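Local coordinates for ATP-dependent protease (Xanthomonas campestris pv. campestris, PDB 7CAY), which probably recognises and binds substrate proteins, in the manner of the N-terminal substrate-binding domain of Lon protease, at residues L8-P12 / Y32-V36; V16-G20 / R88-R92; A154-W159 / P181-L185; Q171-L175 / Q187-W191. All blocks are in the same frame, centred on the assembly; numbering follows the deposited sequence.

Interaction 1. Residues L8-P12 / Y32-V36; sequences LPLFP and YLDLV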
# COMPACT_ATOMS: atom_id res chain seq x y z
N LEU A 8 2.28 -9.36 11.43
CA LEU A 8 1.49 -8.17 11.15
C LEU A 8 0.09 -8.59 10.70
O LEU A 8 -0.04 -9.44 9.80
CB LEU A 8 2.16 -7.31 10.08
CG LEU A 8 1.56 -5.93 9.79
CD1 LEU A 8 1.81 -4.98 10.95
CD2 LEU A 8 2.12 -5.37 8.49
N PRO A 9 -0.97 -8.02 11.28
CA PRO A 9 -2.32 -8.31 10.79
C PRO A 9 -2.55 -7.73 9.41
O PRO A 9 -2.18 -6.58 9.13
CB PRO A 9 -3.23 -7.65 11.84
CG PRO A 9 -2.35 -7.41 13.03
CD PRO A 9 -0.98 -7.17 12.48
N LEU A 10 -3.16 -8.52 8.54
CA LEU A 10 -3.34 -8.15 7.14
C LEU A 10 -4.82 -7.93 6.84
O LEU A 10 -5.66 -8.77 7.17
CB LEU A 10 -2.78 -9.24 6.22
CG LEU A 10 -1.35 -9.70 6.51
CD1 LEU A 10 -0.87 -10.68 5.45
CD2 LEU A 10 -0.40 -8.52 6.63
N PHE A 11 -5.13 -6.79 6.22
CA PHE A 11 -6.48 -6.44 5.79
C PHE A 11 -6.63 -6.67 4.30
O PHE A 11 -5.82 -6.16 3.51
CB PHE A 11 -6.80 -4.99 6.13
CG PHE A 11 -7.30 -4.79 7.53
CD1 PHE A 11 -6.61 -5.32 8.61
CD2 PHE A 11 -8.46 -4.07 7.78
CE1 PHE A 11 -7.06 -5.15 9.90
CE2 PHE A 11 -8.92 -3.88 9.07
CZ PHE A 11 -8.22 -4.42 10.13
N PRO A 12 -7.63 -7.43 3.87
CA PRO A 12 -7.75 -7.78 2.45
C PRO A 12 -8.50 -6.73 1.63
O PRO A 12 -9.65 -6.42 1.92
CB PRO A 12 -8.52 -9.10 2.49
CG PRO A 12 -9.40 -8.96 3.70
CD PRO A 12 -8.63 -8.13 4.70
N TYR A 32 -13.04 -7.05 12.19
CA TYR A 32 -12.19 -5.93 11.78
C TYR A 32 -12.31 -4.75 12.74
O TYR A 32 -11.34 -4.01 12.93
CB TYR A 32 -12.53 -5.50 10.36
CG TYR A 32 -12.14 -6.51 9.31
CD1 TYR A 32 -10.80 -6.77 9.04
CD2 TYR A 32 -13.10 -7.20 8.59
CE1 TYR A 32 -10.44 -7.70 8.08
CE2 TYR A 32 -12.75 -8.13 7.63
CZ TYR A 32 -11.41 -8.37 7.38
OH TYR A 32 -11.05 -9.29 6.43
N LEU A 33 -13.48 -4.56 13.35
CA LEU A 33 -13.64 -3.45 14.29
C LEU A 33 -12.87 -3.72 15.58
O LEU A 33 -12.25 -2.80 16.13
CB LEU A 33 -15.13 -3.23 14.58
CG LEU A 33 -15.45 -2.08 15.54
CD1 LEU A 33 -14.96 -0.75 14.98
CD2 LEU A 33 -16.94 -2.03 15.84
N ASP A 34 -12.91 -4.95 16.08
CA ASP A 34 -12.20 -5.28 17.31
C ASP A 34 -10.69 -5.22 17.13
O ASP A 34 -9.96 -4.91 18.08
CB ASP A 34 -12.62 -6.66 17.81
N LEU A 35 -10.20 -5.50 15.92
CA LEU A 35 -8.76 -5.43 15.67
C LEU A 35 -8.27 -3.99 15.67
O LEU A 35 -7.20 -3.70 16.23
CB LEU A 35 -8.43 -6.13 14.35
CG LEU A 35 -6.95 -6.35 13.97
CD1 LEU A 35 -6.36 -5.13 13.27
CD2 LEU A 35 -6.12 -6.72 15.20
N VAL A 36 -9.03 -3.08 15.05
CA VAL A 36 -8.62 -1.68 15.02
C VAL A 36 -8.62 -1.09 16.42
O VAL A 36 -7.74 -0.30 16.78
CB VAL A 36 -9.53 -0.88 14.07
CG1 VAL A 36 -9.16 0.59 14.08
CG2 VAL A 36 -9.44 -1.44 12.65
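Phe-11 reaches from strand 6-13 across to helix 30-42 and turns one ring face to CD1 of Tyr-32. That tyrosine atom is displaced toward the rim of the phenylalanine ring, with Tyr-32 CD1 3.4 Å from Phe-11 CE2. The two rings are neither parallel nor perpendicular: their planes make 56° and their centroids are 4.9 Å apart, so the pair is oblique. At the edge of the Phe-11 ring, in its plane, sits one branch of Leu-35, with CD1 3.4 Å from Phe-11 CE1. Leu-35 CG lies anti to the backbone N (chi1 -172°), and from there Leu-35 CD1 also comes within 4.3 Å of Pro-9 CB. Val-36, the next residue along the helix, brings CG2 to 4.1 Å from Phe-11 CZ. One turn earlier, the far end of Tyr-32 passes Phe-11 and meets Pro-12 from the opposite direction, its OH 3.2 Å from Pro-12 CD. No hydrogen bond joins the segments, and the joint is made by apolar contact of one helix face with Pro-9, Phe-11 and Pro-12. The short axes run 11.1 Å apart at 141°, a spacing filled by these side chains. Phe-46 stacks on Phe-11 and Leu-25 of strand 22-27 also touches it, while Val-36 reaches Leu-85 of strand 83-100. The strand itself is hydrogen-bonded between 47-51 and 106-112, and helix 30-42 thus packs against an interior strand of the mixed sheet.

Interaction 2. Residues V16-G20 / R88-R92; sequences VLLPG and RGTRR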
# COMPACT_ATOMS: atom_id res chain seq x y z
N VAL A 16 -4.35 -2.74 -4.57
CA VAL A 16 -3.14 -2.53 -3.79
C VAL A 16 -3.10 -1.09 -3.28
O VAL A 16 -3.66 -0.17 -3.89
CB VAL A 16 -1.88 -2.86 -4.62
CG1 VAL A 16 -2.13 -4.07 -5.51
CG2 VAL A 16 -1.42 -1.66 -5.43
N LEU A 17 -2.46 -0.91 -2.13
CA LEU A 17 -2.24 0.41 -1.56
C LEU A 17 -0.79 0.81 -1.82
O LEU A 17 0.13 0.16 -1.32
CB LEU A 17 -2.54 0.42 -0.06
CG LEU A 17 -2.30 1.77 0.62
CD1 LEU A 17 -3.13 2.86 -0.04
CD2 LEU A 17 -2.60 1.67 2.10
N LEU A 18 -0.60 1.85 -2.61
CA LEU A 18 0.76 2.29 -2.89
C LEU A 18 1.28 3.13 -1.72
O LEU A 18 0.50 3.76 -1.00
CB LEU A 18 0.79 3.11 -4.17
CG LEU A 18 0.17 2.43 -5.40
CD1 LEU A 18 0.21 3.36 -6.60
CD2 LEU A 18 0.87 1.12 -5.70
N PRO A 19 2.60 3.13 -1.51
CA PRO A 19 3.16 3.95 -0.42
C PRO A 19 2.86 5.42 -0.63
O PRO A 19 2.94 5.95 -1.75
CB PRO A 19 4.66 3.65 -0.50
CG PRO A 19 4.75 2.31 -1.15
CD PRO A 19 3.62 2.28 -2.14
N GLY A 20 2.51 6.10 0.46
CA GLY A 20 2.20 7.51 0.41
C GLY A 20 0.78 7.81 -0.03
O GLY A 20 0.22 8.85 0.32
N ARG A 88 -3.10 5.71 5.01
CA ARG A 88 -2.04 6.13 4.11
C ARG A 88 -0.94 5.09 4.10
O ARG A 88 -0.59 4.53 5.15
CB ARG A 88 -1.47 7.50 4.50
CG ARG A 88 -0.53 8.09 3.46
CD ARG A 88 0.10 9.38 3.95
NE ARG A 88 -0.90 10.40 4.27
CZ ARG A 88 -1.35 11.31 3.41
NH1 ARG A 88 -0.88 11.33 2.17
NH2 ARG A 88 -2.26 12.19 3.79
N GLY A 89 -0.40 4.82 2.91
CA GLY A 89 0.62 3.79 2.76
C GLY A 89 1.98 4.25 3.28
O GLY A 89 2.50 5.28 2.85
N THR A 90 2.55 3.46 4.19
CA THR A 90 3.86 3.75 4.76
C THR A 90 4.84 2.73 4.21
O THR A 90 5.20 2.80 3.02
CB THR A 90 3.80 3.76 6.29
OG1 THR A 90 3.38 2.48 6.76
CG2 THR A 90 2.81 4.81 6.77
N ARG A 91 5.28 1.74 4.99
CA ARG A 91 6.32 0.83 4.56
C ARG A 91 5.75 -0.36 3.79
O ARG A 91 4.61 -0.78 4.01
CB ARG A 91 7.12 0.31 5.76
CG ARG A 91 7.90 1.38 6.50
CD ARG A 91 8.54 0.78 7.74
NE ARG A 91 7.54 0.23 8.65
CZ ARG A 91 7.83 -0.49 9.74
NH1 ARG A 91 9.09 -0.74 10.05
NH2 ARG A 91 6.85 -0.95 10.51
N ARG A 92 6.56 -0.90 2.89
CA ARG A 92 6.22 -2.12 2.17
C ARG A 92 6.81 -3.33 2.88
O ARG A 92 7.87 -3.25 3.50
CB ARG A 92 6.73 -2.07 0.73
CG ARG A 92 6.09 -0.99 -0.13
CD ARG A 92 6.81 -0.86 -1.46
NE ARG A 92 8.25 -0.68 -1.29
CZ ARG A 92 9.16 -1.58 -1.64
NH1 ARG A 92 8.80 -2.72 -2.20
NH2 ARG A 92 10.45 -1.33 -1.43
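Arg-88 extends along Gly-20, in the loop shortly before strand 22-27. Beyond CB, Arg-88 CG stands anti to the backbone N (chi1 -170°) and passes 3.3 Å from Gly-20 O. Arg-88 CD follows at 3.7 Å from Gly-20 O. The chain then bends at chi3, which brings the guanidinium back to the same carbonyl: Arg-88 NH1 donates to Gly-20 O over 3.3 Å. It approaches nearly along the C=O axis, while the oxygen lies 23° out of the guanidinium plane. NE turns to Glu-73 instead, in a salt bridge, so two sides of the group are held. Residues 16-20 lie in the loop between strands 6-13 and 22-27, the second of which pairs antiparallel with strand 83-100 in the β-sheet part of this Lon N-terminal-type domain. Gly-20 N donates to Gly-89 O just ahead of that pairing, over a modelled length too short to be taken literally, and a backbone bond between Gly-89 and Ala-21 continues it. Having no side chain, Gly-89 lets the loop come close, with Leu-18 O 3.8 Å from Gly-89 CA and Leu-17 CD2 3.9 Å from the same atom. Farther along, Pro-19 CG packs 3.7 Å from Arg-92 CG as the two side chains cross obliquely. The tip of Arg-92 is taken by Asp-179 and the carbonyl of Leu-176, at the helical side of the protein.

Interaction 3. Residues A154-W159 / P181-L185; sequences AAWVGW and PHRRL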
# COMPACT_ATOMS: atom_id res chain seq x y z
N ALA A 154 13.16 9.64 -7.30
CA ALA A 154 12.69 8.61 -8.22
C ALA A 154 11.59 7.76 -7.60
O ALA A 154 10.61 7.41 -8.28
CB ALA A 154 13.86 7.73 -8.67
N ALA A 155 11.72 7.42 -6.32
CA ALA A 155 10.69 6.63 -5.67
C ALA A 155 9.39 7.42 -5.52
O ALA A 155 8.30 6.84 -5.58
CB ALA A 155 11.17 6.15 -4.30
N TRP A 156 9.48 8.74 -5.35
CA TRP A 156 8.27 9.54 -5.16
C TRP A 156 7.50 9.69 -6.47
O TRP A 156 6.29 9.45 -6.51
CB TRP A 156 8.63 10.91 -4.58
CG TRP A 156 7.43 11.61 -4.03
CD1 TRP A 156 6.94 11.50 -2.76
CD2 TRP A 156 6.57 12.52 -4.72
NE1 TRP A 156 5.82 12.29 -2.62
CE2 TRP A 156 5.58 12.93 -3.81
CE3 TRP A 156 6.55 13.03 -6.02
CZ2 TRP A 156 4.57 13.82 -4.16
CZ3 TRP A 156 5.54 13.92 -6.37
CH2 TRP A 156 4.57 14.30 -5.44
N VAL A 157 8.19 10.07 -7.55
CA VAL A 157 7.53 10.19 -8.84
C VAL A 157 7.02 8.82 -9.30
O VAL A 157 6.02 8.74 -10.02
CB VAL A 157 8.48 10.83 -9.88
CG1 VAL A 157 9.78 10.04 -9.98
CG2 VAL A 157 7.82 10.93 -11.25
N GLY A 158 7.68 7.75 -8.88
CA GLY A 158 7.23 6.42 -9.25
C GLY A 158 5.92 6.04 -8.57
O GLY A 158 4.99 5.56 -9.22
N TRP A 159 5.84 6.25 -7.25
CA TRP A 159 4.61 5.94 -6.53
C TRP A 159 3.46 6.85 -6.94
O TRP A 159 2.30 6.47 -6.78
CB TRP A 159 4.83 6.04 -5.02
CG TRP A 159 5.77 5.01 -4.44
CD1 TRP A 159 6.79 5.23 -3.56
CD2 TRP A 159 5.76 3.59 -4.69
NE1 TRP A 159 7.42 4.05 -3.25
CE2 TRP A 159 6.81 3.03 -3.93
CE3 TRP A 159 4.97 2.75 -5.48
CZ2 TRP A 159 7.09 1.66 -3.94
CZ3 TRP A 159 5.26 1.40 -5.49
CH2 TRP A 159 6.30 0.87 -4.72
N PRO A 181 13.64 1.85 -7.03
CA PRO A 181 12.86 2.95 -7.63
C PRO A 181 13.08 3.13 -9.12
O PRO A 181 12.14 3.47 -9.84
CB PRO A 181 13.32 4.18 -6.83
CG PRO A 181 13.85 3.62 -5.55
CD PRO A 181 14.47 2.31 -5.90
N HIS A 182 14.30 2.90 -9.60
CA HIS A 182 14.59 3.15 -11.01
C HIS A 182 14.04 2.04 -11.90
O HIS A 182 13.46 2.32 -12.95
CB HIS A 182 16.09 3.33 -11.22
CG HIS A 182 16.71 4.32 -10.27
ND1 HIS A 182 17.37 3.93 -9.13
CD2 HIS A 182 16.75 5.67 -10.30
CE1 HIS A 182 17.81 5.01 -8.49
NE2 HIS A 182 17.45 6.07 -9.18
N ARG A 183 14.23 0.78 -11.50
CA ARG A 183 13.61 -0.31 -12.25
C ARG A 183 12.09 -0.25 -12.16
O ARG A 183 11.39 -0.73 -13.05
CB ARG A 183 14.12 -1.66 -11.75
CG ARG A 183 15.11 -2.32 -12.70
CD ARG A 183 15.55 -3.70 -12.22
NE ARG A 183 16.49 -3.62 -11.10
CZ ARG A 183 16.23 -4.06 -9.88
NH1 ARG A 183 15.05 -4.62 -9.60
NH2 ARG A 183 17.14 -3.94 -8.92
N ARG A 184 11.57 0.35 -11.09
CA ARG A 184 10.13 0.61 -11.00
C ARG A 184 9.69 1.57 -12.10
O ARG A 184 8.70 1.32 -12.79
CB ARG A 184 9.79 1.17 -9.62
CG ARG A 184 8.73 0.39 -8.87
CD ARG A 184 8.44 1.04 -7.53
NE ARG A 184 9.42 0.68 -6.51
CZ ARG A 184 9.90 1.52 -5.60
NH1 ARG A 184 9.50 2.78 -5.59
NH2 ARG A 184 10.78 1.09 -4.70
N LEU A 185 10.43 2.67 -12.27
CA LEU A 185 10.11 3.62 -13.32
C LEU A 185 10.38 3.07 -14.72
O LEU A 185 9.77 3.54 -15.68
CB LEU A 185 10.91 4.91 -13.11
CG LEU A 185 10.45 5.79 -11.95
CD1 LEU A 185 11.55 6.78 -11.55
CD2 LEU A 185 9.18 6.54 -12.31
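The guanidinium of Arg-184 lies over one face of the Trp-159 indole, the planes only 13° apart. Arg-184 NH1 sits toward the rim of the ring system, 3.1 Å from Trp-159 CZ2. Arg-184 CD lies over the six-membered ring, a CH-π contact 3.9 Å from the centroid, and the bend at chi3 (-81°) turns the guanidinium onto the indole. The other guanidinium face is covered by Pro-181, its CA over the centre, so the group is sandwiched. Apolar contacts fill the rest of the interface. Ala-154 CB meets Leu-185 CD1 at 3.8 Å, and Ala-155 CB meets Pro-181 CB at 3.9 Å. Leu-185 CD2 rests on Gly-158 CA at 3.6 Å, while its CD1 touches Val-157 CG1, the two side chains crossing at about a right angle. With alanines and a glycine facing, the axes of segments 154-159 and 181-185, in the C-terminal helical part of the domain, come within 8.7 Å, at 35°. The polar ends turn to partners outside the pair: Trp-159 NE1 to Asp-116, and Arg-184 NE to the carbonyl of Glu-178. The contact between these segments is thus made by apolar packing and by the arginine held flat, whose charge Asp-116 probably balances in part through a long, weak ion pair.

Interaction 4. Residues Q171-L175 / Q187-W191; sequences QRLSL and QLLAW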
# COMPACT_ATOMS: atom_id res chain seq x y z
N GLN A 171 -0.64 -4.67 -12.55
CA GLN A 171 0.50 -3.80 -12.81
C GLN A 171 0.92 -3.03 -11.56
O GLN A 171 2.11 -2.85 -11.30
CB GLN A 171 0.17 -2.83 -13.95
CG GLN A 171 -0.06 -3.52 -15.29
CD GLN A 171 -0.57 -2.57 -16.35
OE1 GLN A 171 -0.90 -1.42 -16.06
NE2 GLN A 171 -0.65 -3.05 -17.59
N ARG A 172 -0.05 -2.57 -10.77
CA ARG A 172 0.28 -1.88 -9.54
C ARG A 172 0.89 -2.83 -8.52
O ARG A 172 1.73 -2.42 -7.70
CB ARG A 172 -0.96 -1.19 -8.97
CG ARG A 172 -1.70 -0.37 -10.01
CD ARG A 172 -2.57 0.71 -9.38
NE ARG A 172 -3.20 1.53 -10.41
CZ ARG A 172 -3.60 2.78 -10.23
NH1 ARG A 172 -3.44 3.37 -9.05
NH2 ARG A 172 -4.17 3.45 -11.23
N LEU A 173 0.50 -4.11 -8.55
CA LEU A 173 1.10 -5.10 -7.66
C LEU A 173 2.54 -5.38 -8.06
O LEU A 173 3.40 -5.58 -7.19
CB LEU A 173 0.27 -6.38 -7.69
CG LEU A 173 0.81 -7.58 -6.90
CD1 LEU A 173 0.82 -7.30 -5.40
CD2 LEU A 173 0.00 -8.82 -7.21
N SER A 174 2.82 -5.41 -9.36
CA SER A 174 4.19 -5.65 -9.82
C SER A 174 5.11 -4.50 -9.42
O SER A 174 6.27 -4.73 -9.06
CB SER A 174 4.20 -5.85 -11.34
OG SER A 174 5.52 -6.05 -11.82
N LEU A 175 4.61 -3.26 -9.48
CA LEU A 175 5.39 -2.13 -9.00
C LEU A 175 5.67 -2.24 -7.51
O LEU A 175 6.78 -1.95 -7.05
CB LEU A 175 4.66 -0.82 -9.31
CG LEU A 175 4.53 -0.47 -10.80
CD1 LEU A 175 3.50 0.63 -11.02
CD2 LEU A 175 5.88 -0.06 -11.37
N GLN A 187 9.73 -0.09 -15.77
CA GLN A 187 8.54 -0.84 -16.17
C GLN A 187 7.28 0.00 -16.08
O GLN A 187 6.31 -0.27 -16.81
CB GLN A 187 8.39 -2.10 -15.32
CG GLN A 187 7.88 -1.88 -13.91
CD GLN A 187 7.49 -3.19 -13.23
OE1 GLN A 187 7.37 -4.23 -13.88
NE2 GLN A 187 7.28 -3.13 -11.91
N LEU A 188 7.26 1.01 -15.21
CA LEU A 188 6.17 1.99 -15.25
C LEU A 188 6.17 2.74 -16.58
O LEU A 188 5.11 3.21 -17.02
CB LEU A 188 6.31 2.97 -14.08
CG LEU A 188 5.23 4.03 -13.88
CD1 LEU A 188 3.88 3.37 -13.62
CD2 LEU A 188 5.61 4.96 -12.74
N LEU A 189 7.33 2.85 -17.22
CA LEU A 189 7.41 3.47 -18.53
C LEU A 189 6.79 2.59 -19.61
O LEU A 189 6.21 3.11 -20.57
CB LEU A 189 8.88 3.77 -18.87
CG LEU A 189 9.20 4.33 -20.25
CD1 LEU A 189 8.43 5.62 -20.48
CD2 LEU A 189 10.69 4.57 -20.40
N ALA A 190 6.88 1.27 -19.47
CA ALA A 190 6.28 0.38 -20.46
C ALA A 190 4.76 0.39 -20.37
O ALA A 190 4.08 0.40 -21.41
CB ALA A 190 6.81 -1.05 -20.27
N TRP A 191 4.22 0.40 -19.16
CA TRP A 191 2.77 0.38 -18.96
C TRP A 191 2.11 1.73 -19.22
O TRP A 191 0.88 1.82 -19.15
CB TRP A 191 2.46 -0.08 -17.54
CG TRP A 191 2.92 -1.46 -17.27
CD1 TRP A 191 3.05 -2.47 -18.18
CD2 TRP A 191 3.35 -2.00 -16.02
NE1 TRP A 191 3.52 -3.61 -17.57
CE2 TRP A 191 3.71 -3.34 -16.24
CE3 TRP A 191 3.45 -1.47 -14.73
CZ2 TRP A 191 4.17 -4.17 -15.22
CZ3 TRP A 191 3.91 -2.29 -13.72
CH2 TRP A 191 4.26 -3.62 -13.97
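Gln-187 and Ser-174 exchange two weak hydrogen bonds. Gln-187 NE2 donates to the Ser-174 carbonyl O over 3.4 Å, with 141° at the hydrogen, and Ser-174 OG donates to Gln-187 OE1 over 3.3 Å. Both ends of the amide thus face one residue, though neither bond is strong. The Gln-187 chain, extended beyond CG, also lays NE2 3.4 Å from Leu-175 CD2. Helices 169-177 and 181-190 are consecutive in the chain, joined by a short connection, and belong to the C-terminal helical part of the domain; the contact clasps the first against the end of the second. There Trp-191 has the Gln-171 side chain over one face and the backbone O of Gln-187 over the other, near the rim. The Gln-171 amide is stacked on the indole with planes 2° apart, and its CB is 3.8 Å from the centroid of the six-membered ring, a CH-π contact. At the edge of the indole, Ser-174 CB is 3.4 Å from Trp-191 CH2 and Leu-175 CG 3.5 Å from Trp-191 CZ3. Deeper in, the Leu-175 and Leu-188 side chains cross at about a right angle, CD1 to CD1 3.8 Å, beside Leu-167.

Interactions 2 and 3 are buried, whereas interactions 1 and 4 are only partly so. Interactions 1 and 2 both reach the mixed sheet: in the first a helix is held by apolar and aromatic side chains, in the second a loop by backbone and arginine bonds. Interactions 3 and 4 share helix 181-190, about 10 Å apart between centres, one built on an arginine laid over a tryptophan, the other on a glutamine stacked on one. Interaction 2, close to the chain's centre, bridges the two halves: Pro-19 and Arg-92 pack on Trp-159, and Val-16 on Arg-172. Interaction 1 lies across the centre from interactions 3 and 4 and touches neither.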